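Gastrodianin-4 (Gastrodia elata, PDB 1XD6) probably binds mannose as a monomeric monocot lectin with an antifungal role. Local coordinates at residues Asn61-Ser66 / Met71-Thr76; Asn92-Asp97 / Ile103-Thr108. All blocks are in the same frame, centred on the assembly; numbering follows the deposited sequence.

How the interactions relate
Interactions 1 and 2 are equivalent hairpins on two of the three sheets of a beta-prism II lectin, with centres about 14 Å apart. They touch directly: Thr76 CG2, in the loop after strand 69-73, packs 3.6 Å from Trp104 CB of interaction 2, and Leu62 CB lies 3.8 Å from Ile95 CD1. Asn61, Val63 and Tyr65 in one and Asn92, Val94 and Tyr96 in the other fit the family's QxDxNxVxY mannose-binding signature, so each hairpin probably shapes one sugar pocket. A sulfate, probably from the crystallisation liquor, lies about 6 Å from the side chain of Tyr65.

Interaction 1 of 2, residues Asn61-Ser66 / Met71-Thr76; sequences NLVIYS and MWASNT
At the open end of a beta hairpin of the bulb-lectin domain, Asn61, just ahead of strand 62-66, reaches across to the turn at Ser74-Thr76. Its OD1 accepts a hydrogen bond from Thr76 N (3.0 Å), with the donor standing 40° out of the carbonyl plane. Ser74 grips Leu62, the residue after Asn61: with OG set between its backbone N and carbonyl carbon (chi1 56°), the hydroxyl takes the N-H of Leu62 in a nearly straight bond of 2.8 Å from Leu62 N to Ser74 OG. The same hydroxyl proton has both Asn61 OD1 and Thr76 OG1 within reach, while Thr76 OG1 also bonds to Gly60 O.

From here the antiparallel ladder runs toward the hairpin's connecting turn. Ser74 N bonds to Leu62 O, and Ile64 N to Trp72 O; Met71 N then meets Ile64 O at 2.7 Å with an N-H...O angle of 178°. On the face bearing Ile64 and Trp72, the Ile64 side chain crosses the tryptophan at a slant, CD1 coming 3.8 Å from Trp72 CB, while Leu62 CD2 lies 4.2 Å from CZ3 of the same ring. Leu54 and Trp104 extend this apolar layer. Beside it, Met71 CB rests 3.9 Å from Ile64 CG2, the two side chains meeting at about a right angle. The other face carries the non-hydrogen-bonded pair Val63-Ala73, and Val63 CG1 lies over the rim of one Tyr65 ring face. Asn61, Val63 and Tyr65, with Gln57, fit the QxDxNxVxY mannose-binding signature of the beta-prism II fold.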
ATOM      1  N   ASN A  61       9.592  -3.496  -1.472  1.00 24.30           N
ATOM      2  CA  ASN A  61       9.243  -2.115  -1.825  1.00 23.11           C
ATOM      3  C   ASN A  61       7.763  -2.053  -2.222  1.00 21.88           C
ATOM      4  O   ASN A  61       7.299  -2.854  -3.037  1.00 20.88           O
ATOM      5  CB  ASN A  61      10.114  -1.634  -2.993  1.00 23.99           C
ATOM      6  CG  ASN A  61      10.747  -0.266  -2.755  1.00 26.59           C
ATOM      7  OD1 ASN A  61      10.563   0.363  -1.709  1.00 28.65           O
ATOM      8  ND2 ASN A  61      11.499   0.209  -3.754  1.00 30.38           N
ATOM      9  N   LEU A  62       7.026  -1.120  -1.626  1.00 19.91           N
ATOM     10  CA  LEU A  62       5.679  -0.810  -2.083  1.00 18.77           C
ATOM     11  C   LEU A  62       5.798   0.318  -3.108  1.00 17.95           C
ATOM     12  O   LEU A  62       6.384   1.334  -2.807  1.00 17.80           O
ATOM     13  CB  LEU A  62       4.814  -0.381  -0.897  1.00 18.88           C
ATOM     14  CG  LEU A  62       3.317  -0.278  -1.125  1.00 19.90           C
ATOM     15  CD1 LEU A  62       2.741  -1.651  -1.466  1.00 17.11           C
ATOM     16  CD2 LEU A  62       2.635   0.364   0.115  1.00 18.78           C
ATOM     17  N   VAL A  63       5.283   0.128  -4.324  1.00 17.59           N
ATOM     18  CA  VAL A  63       5.496   1.100  -5.403  1.00 16.69           C
ATOM     19  C   VAL A  63       4.216   1.354  -6.185  1.00 16.96           C
ATOM     20  O   VAL A  63       3.525   0.412  -6.583  1.00 17.26           O
ATOM     21  CB  VAL A  63       6.613   0.646  -6.405  1.00 17.00           C
ATOM     22  CG1 VAL A  63       6.911   1.757  -7.447  1.00 16.11           C
ATOM     23  CG2 VAL A  63       7.899   0.221  -5.679  1.00 15.73           C
ATOM     24  N   ILE A  64       3.907   2.630  -6.403  1.00 16.85           N
ATOM     25  CA  ILE A  64       2.842   3.038  -7.322  1.00 16.76           C
ATOM     26  C   ILE A  64       3.455   3.204  -8.720  1.00 16.58           C
ATOM     27  O   ILE A  64       4.419   3.943  -8.878  1.00 16.65           O
ATOM     28  CB  ILE A  64       2.195   4.370  -6.861  1.00 17.25           C
ATOM     29  CG1 ILE A  64       1.578   4.234  -5.459  1.00 16.82           C
ATOM     30  CG2 ILE A  64       1.121   4.851  -7.879  1.00 16.29           C
ATOM     31  CD1 ILE A  64       1.180   5.595  -4.796  1.00 18.99           C
ATOM     32  N   TYR A  65       2.904   2.488  -9.704  1.00 16.37           N
ATOM     33  CA  TYR A  65       3.299   2.598 -11.116  1.00 16.42           C
ATOM     34  C   TYR A  65       2.201   3.245 -11.944  1.00 16.40           C
ATOM     35  O   TYR A  65       1.010   3.063 -11.670  1.00 16.31           O
ATOM     36  CB  TYR A  65       3.613   1.221 -11.738  1.00 16.33           C
ATOM     37  CG  TYR A  65       4.914   0.630 -11.276  1.00 16.47           C
ATOM     38  CD1 TYR A  65       6.116   1.009 -11.856  1.00 16.89           C
ATOM     39  CD2 TYR A  65       4.944  -0.290 -10.229  1.00 15.28           C
ATOM     40  CE1 TYR A  65       7.323   0.468 -11.422  1.00 17.01           C
ATOM     41  CE2 TYR A  65       6.138  -0.832  -9.782  1.00 15.19           C
ATOM     42  CZ  TYR A  65       7.323  -0.446 -10.379  1.00 15.99           C
ATOM     43  OH  TYR A  65       8.514  -0.967  -9.942  1.00 16.19           O
ATOM     44  N   SER A  66       2.610   4.002 -12.950  1.00 15.90           N
ATOM     45  CA  SER A  66       1.702   4.473 -13.988  1.00 17.00           C
ATOM     46  C   SER A  66       2.403   4.073 -15.259  1.00 17.44           C
ATOM     47  O   SER A  66       3.454   4.619 -15.577  1.00 17.44           O
ATOM     48  CB  SER A  66       1.549   5.987 -13.938  1.00 16.67           C
ATOM     49  OG  SER A  66       0.723   6.446 -14.993  1.00 15.11           O
ATOM     50  N   MET A  71       5.773   6.176  -9.568  1.00 19.25           N
ATOM     51  CA  MET A  71       5.230   7.453  -9.114  1.00 19.12           C
ATOM     52  C   MET A  71       5.638   7.740  -7.666  1.00 18.96           C
ATOM     53  O   MET A  71       5.785   8.906  -7.260  1.00 19.17           O
ATOM     54  CB  MET A  71       3.709   7.438  -9.216  1.00 19.46           C
ATOM     55  CG  MET A  71       3.165   7.337 -10.646  1.00 22.62           C
ATOM     56  SD  MET A  71       3.602   8.787 -11.656  1.00 27.99           S
ATOM     57  CE  MET A  71       4.913   8.151 -12.653  1.00 25.89           C
ATOM     58  N   TRP A  72       5.834   6.667  -6.901  1.00 17.78           N
ATOM     59  CA  TRP A  72       6.045   6.743  -5.461  1.00 16.97           C
ATOM     60  C   TRP A  72       6.553   5.394  -4.993  1.00 16.44           C
ATOM     61  O   TRP A  72       6.115   4.367  -5.493  1.00 16.05           O
ATOM     62  CB  TRP A  72       4.719   7.045  -4.768  1.00 16.23           C
ATOM     63  CG  TRP A  72       4.795   7.160  -3.269  1.00 17.93           C
ATOM     64  CD1 TRP A  72       5.003   8.303  -2.541  1.00 17.53           C
ATOM     65  CD2 TRP A  72       4.647   6.098  -2.315  1.00 17.47           C
ATOM     66  NE1 TRP A  72       5.000   8.011  -1.198  1.00 19.47           N
ATOM     67  CE2 TRP A  72       4.777   6.669  -1.027  1.00 18.39           C
ATOM     68  CE3 TRP A  72       4.410   4.713  -2.419  1.00 18.03           C
ATOM     69  CZ2 TRP A  72       4.690   5.914   0.147  1.00 17.63           C
ATOM     70  CZ3 TRP A  72       4.335   3.954  -1.243  1.00 20.67           C
ATOM     71  CH2 TRP A  72       4.464   4.565   0.021  1.00 19.73           C
ATOM     72  N   ALA A  73       7.471   5.400  -4.034  1.00 16.67           N
ATOM     73  CA  ALA A  73       7.993   4.165  -3.447  1.00 17.73           C
ATOM     74  C   ALA A  73       8.168   4.301  -1.942  1.00 18.35           C
ATOM     75  O   ALA A  73       8.511   5.385  -1.435  1.00 17.99           O
ATOM     76  CB  ALA A  73       9.338   3.788  -4.095  1.00 17.49           C
ATOM     77  N   SER A  74       7.978   3.189  -1.241  1.00 18.58           N
ATOM     78  CA  SER A  74       8.176   3.148   0.204  1.00 20.04           C
ATOM     79  C   SER A  74       9.668   3.228   0.567  1.00 21.31           C
ATOM     80  O   SER A  74      10.011   3.541   1.716  1.00 21.91           O
ATOM     81  CB  SER A  74       7.568   1.868   0.777  1.00 19.07           C
ATOM     82  OG  SER A  74       8.115   0.734   0.121  1.00 19.02           O
ATOM     83  N   ASN A  75      10.535   2.926  -0.401  1.00 22.21           N
ATOM     84  CA  ASN A  75      11.991   2.990  -0.237  1.00 24.69           C
ATOM     85  C   ASN A  75      12.480   2.084   0.903  1.00 26.91           C
ATOM     86  O   ASN A  75      13.303   2.489   1.722  1.00 26.64           O
ATOM     87  CB  ASN A  75      12.477   4.440  -0.030  1.00 23.40           C
ATOM     88  CG  ASN A  75      12.358   5.295  -1.292  1.00 24.19           C
ATOM     89  OD1 ASN A  75      12.336   6.526  -1.215  1.00 24.34           O
ATOM     90  ND2 ASN A  75      12.299   4.655  -2.452  1.00 18.49           N
ATOM     91  N   THR A  76      11.938   0.872   0.941  1.00 30.40           N
ATOM     92  CA  THR A  76      12.292  -0.130   1.931  1.00 34.42           C
ATOM     93  C   THR A  76      12.791  -1.299   1.147  1.00 36.82           C
ATOM     94  O   THR A  76      12.152  -2.353   1.078  1.00 37.20           O
ATOM     95  CB  THR A  76      11.086  -0.541   2.789  1.00 34.09           C
ATOM     96  OG1 THR A  76       9.974  -0.874   1.938  1.00 35.49           O
ATOM     97  CG2 THR A  76      10.597   0.648   3.614  1.00 35.45           C
TER

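Interaction 2 of 2, residues Asn92-Asp97 / Ile103-Thr108; sequences NVVIYD and IWASGT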
ATOM      1  N   ASN A  92      -2.953   0.472  11.611  1.00 20.84           N
ATOM      2  CA  ASN A  92      -1.638   0.619  10.982  1.00 20.93           C
ATOM      3  C   ASN A  92      -1.623  -0.186   9.678  1.00 20.36           C
ATOM      4  O   ASN A  92      -2.267  -1.238   9.576  1.00 19.89           O
ATOM      5  CB  ASN A  92      -0.528   0.120  11.908  1.00 21.24           C
ATOM      6  CG  ASN A  92       0.746   0.980  11.854  1.00 22.26           C
ATOM      7  OD1 ASN A  92       0.828   1.997  11.158  1.00 23.76           O
ATOM      8  ND2 ASN A  92       1.747   0.558  12.603  1.00 22.94           N
ATOM      9  N   VAL A  93      -0.906   0.324   8.683  1.00 19.47           N
ATOM     10  CA  VAL A  93      -0.657  -0.433   7.474  1.00 19.14           C
ATOM     11  C   VAL A  93       0.830  -0.756   7.491  1.00 18.67           C
ATOM     12  O   VAL A  93       1.654   0.133   7.578  1.00 18.17           O
ATOM     13  CB  VAL A  93      -1.024   0.375   6.204  1.00 19.00           C
ATOM     14  CG1 VAL A  93      -0.634  -0.390   4.937  1.00 19.44           C
ATOM     15  CG2 VAL A  93      -2.526   0.721   6.197  1.00 20.02           C
ATOM     16  N   VAL A  94       1.169  -2.032   7.399  1.00 18.45           N
ATOM     17  CA  VAL A  94       2.528  -2.457   7.685  1.00 18.45           C
ATOM     18  C   VAL A  94       2.967  -3.410   6.591  1.00 18.51           C
ATOM     19  O   VAL A  94       2.159  -4.190   6.084  1.00 18.14           O
ATOM     20  CB  VAL A  94       2.602  -3.197   9.078  1.00 18.42           C
ATOM     21  CG1 VAL A  94       4.047  -3.629   9.410  1.00 18.45           C
ATOM     22  CG2 VAL A  94       1.995  -2.341  10.223  1.00 18.59           C
ATOM     23  N   ILE A  95       4.241  -3.322   6.212  1.00 19.01           N
ATOM     24  CA  ILE A  95       4.867  -4.345   5.377  1.00 19.03           C
ATOM     25  C   ILE A  95       5.717  -5.233   6.282  1.00 20.17           C
ATOM     26  O   ILE A  95       6.607  -4.737   6.993  1.00 20.01           O
ATOM     27  CB  ILE A  95       5.761  -3.725   4.234  1.00 19.65           C
ATOM     28  CG1 ILE A  95       4.936  -2.863   3.260  1.00 18.78           C
ATOM     29  CG2 ILE A  95       6.507  -4.848   3.457  1.00 16.88           C
ATOM     30  CD1 ILE A  95       5.813  -1.880   2.419  1.00 18.91           C
ATOM     31  N   TYR A  96       5.439  -6.537   6.244  1.00 20.93           N
ATOM     32  CA  TYR A  96       6.199  -7.532   7.005  1.00 22.32           C
ATOM     33  C   TYR A  96       7.086  -8.383   6.092  1.00 23.95           C
ATOM     34  O   TYR A  96       6.738  -8.614   4.937  1.00 24.35           O
ATOM     35  CB  TYR A  96       5.242  -8.452   7.764  1.00 21.74           C
ATOM     36  CG  TYR A  96       4.579  -7.816   8.973  1.00 21.05           C
ATOM     37  CD1 TYR A  96       5.290  -7.621  10.153  1.00 22.16           C
ATOM     38  CD2 TYR A  96       3.237  -7.448   8.944  1.00 20.80           C
ATOM     39  CE1 TYR A  96       4.691  -7.052  11.266  1.00 23.98           C
ATOM     40  CE2 TYR A  96       2.620  -6.870  10.053  1.00 22.81           C
ATOM     41  CZ  TYR A  96       3.351  -6.692  11.213  1.00 24.09           C
ATOM     42  OH  TYR A  96       2.776  -6.125  12.306  1.00 22.92           O
ATOM     43  N   ASP A  97       8.225  -8.841   6.616  1.00 25.74           N
ATOM     44  CA  ASP A  97       9.105  -9.761   5.893  1.00 27.45           C
ATOM     45  C   ASP A  97       8.739 -11.218   6.236  1.00 28.89           C
ATOM     46  O   ASP A  97       7.754 -11.458   6.947  1.00 28.67           O
ATOM     47  CB  ASP A  97      10.587  -9.443   6.166  1.00 27.44           C
ATOM     48  CG  ASP A  97      10.980  -9.593   7.643  1.00 28.65           C
ATOM     49  OD1 ASP A  97      10.295 -10.313   8.394  1.00 27.77           O
ATOM     50  OD2 ASP A  97      11.976  -9.023   8.141  1.00 29.80           O
ATOM     51  N   ILE A 103       9.052  -3.883   8.279  1.00 25.17           N
ATOM     52  CA  ILE A 103      10.069  -3.093   7.574  1.00 24.78           C
ATOM     53  C   ILE A 103       9.576  -1.689   7.183  1.00 24.63           C
ATOM     54  O   ILE A 103      10.384  -0.795   6.931  1.00 24.79           O
ATOM     55  CB  ILE A 103      10.623  -3.856   6.343  1.00 24.93           C
ATOM     56  CG1 ILE A 103       9.579  -3.931   5.223  1.00 25.07           C
ATOM     57  CG2 ILE A 103      11.128  -5.259   6.768  1.00 24.80           C
ATOM     58  CD1 ILE A 103      10.090  -4.529   3.922  1.00 26.72           C
ATOM     59  N   TRP A 104       8.254  -1.496   7.159  1.00 23.63           N
ATOM     60  CA  TRP A 104       7.649  -0.210   6.853  1.00 23.15           C
ATOM     61  C   TRP A 104       6.277  -0.159   7.533  1.00 23.10           C
ATOM     62  O   TRP A 104       5.578  -1.172   7.593  1.00 22.72           O
ATOM     63  CB  TRP A 104       7.512  -0.027   5.322  1.00 23.29           C
ATOM     64  CG  TRP A 104       6.935   1.324   4.898  1.00 23.42           C
ATOM     65  CD1 TRP A 104       7.628   2.489   4.670  1.00 21.97           C
ATOM     66  CD2 TRP A 104       5.560   1.629   4.652  1.00 21.90           C
ATOM     67  NE1 TRP A 104       6.766   3.493   4.308  1.00 20.72           N
ATOM     68  CE2 TRP A 104       5.488   2.997   4.296  1.00 22.15           C
ATOM     69  CE3 TRP A 104       4.371   0.884   4.703  1.00 22.60           C
ATOM     70  CZ2 TRP A 104       4.281   3.633   3.986  1.00 22.48           C
ATOM     71  CZ3 TRP A 104       3.156   1.525   4.409  1.00 22.47           C
ATOM     72  CH2 TRP A 104       3.130   2.885   4.050  1.00 23.09           C
ATOM     73  N   ALA A 105       5.904   1.009   8.052  1.00 22.55           N
ATOM     74  CA  ALA A 105       4.569   1.213   8.618  1.00 22.76           C
ATOM     75  C   ALA A 105       4.079   2.599   8.231  1.00 22.73           C
ATOM     76  O   ALA A 105       4.881   3.498   8.059  1.00 22.66           O
ATOM     77  CB  ALA A 105       4.607   1.075  10.125  1.00 23.09           C
ATOM     78  N   SER A 106       2.768   2.766   8.084  1.00 22.63           N
ATOM     79  CA  SER A 106       2.201   4.097   7.853  1.00 22.81           C
ATOM     80  C   SER A 106       2.184   4.947   9.125  1.00 23.41           C
ATOM     81  O   SER A 106       2.056   6.163   9.046  1.00 23.10           O
ATOM     82  CB  SER A 106       0.787   3.984   7.286  1.00 22.40           C
ATOM     83  OG  SER A 106      -0.048   3.230   8.153  1.00 20.86           O
ATOM     84  N   GLY A 107       2.273   4.298  10.288  1.00 24.14           N
ATOM     85  CA  GLY A 107       2.209   4.981  11.572  1.00 25.26           C
ATOM     86  C   GLY A 107       0.835   5.526  11.903  1.00 25.98           C
ATOM     87  O   GLY A 107       0.710   6.556  12.566  1.00 26.04           O
ATOM     88  N   THR A 108      -0.208   4.842  11.440  1.00 26.66           N
ATOM     89  CA  THR A 108      -1.564   5.338  11.624  1.00 27.06           C
ATOM     90  C   THR A 108      -2.346   4.515  12.643  1.00 28.34           C
ATOM     91  O   THR A 108      -3.576   4.544  12.655  1.00 28.47           O
ATOM     92  CB  THR A 108      -2.300   5.346  10.293  1.00 27.14           C
ATOM     93  OG1 THR A 108      -2.159   4.060   9.682  1.00 25.41           O
ATOM     94  CG2 THR A 108      -1.631   6.305   9.313  1.00 26.46           C
TER
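Asn92 and the 106-108 turn tie off an antiparallel hairpin of the beta-prism II fold. Asn92 OD1 takes the N-H of Thr108 at 3.0 Å, from well above its carbonyl plane, and a weak, strongly bent bond from Gly107 N (2.9 Å, 120° at the hydrogen). Two backbone amides thus share one amide oxygen. Across the contact the side-chain nitrogen ND2 of Asn92 lies 3.8 Å from Ala105 CB. One residue on, Val93 N donates to Ser106 OG at 3.1 Å, and the hydroxyl in turn donates a hydrogen bond from Ser106 OG to Thr108 OG1 (2.7 Å).

Backbone bonds between Ser106 N and Val93 O, Ile95 N and Trp104 O, and Ile103 N and Ile95 O hold the strands in register. On the face of Ile95 and Trp104, Ile95 CD1 slants across to within 3.8 Å of Trp104 CB. In Ile103, chi1 of 71° sets CG1 between the backbone N and the carbonyl carbon, turned toward Ile95, and the extended chi2 carries CD1 to 3.6 Å from Ile95 CG2. Among the polar atoms, Trp104 N is buried by the contact and has no partner in the model.

Further out, Leu85 backs Val93 and Ile95 from the neighbouring strand, and Leu33 of another sheet touches Val93 and Thr108. Asp90 OD1 accepts from Asn92 N and so helps to position the asparagine; with Gln88, Val94 and Tyr96 these residues match the family's mannose-binding signature. At the far end Asp97 holds the connecting turn, its OD1 accepting from Ser99 N and Asn101 N, while OD2 forms a salt bridge with Arg78 NH1 and lies 4.1 Å from Ile103 CG2.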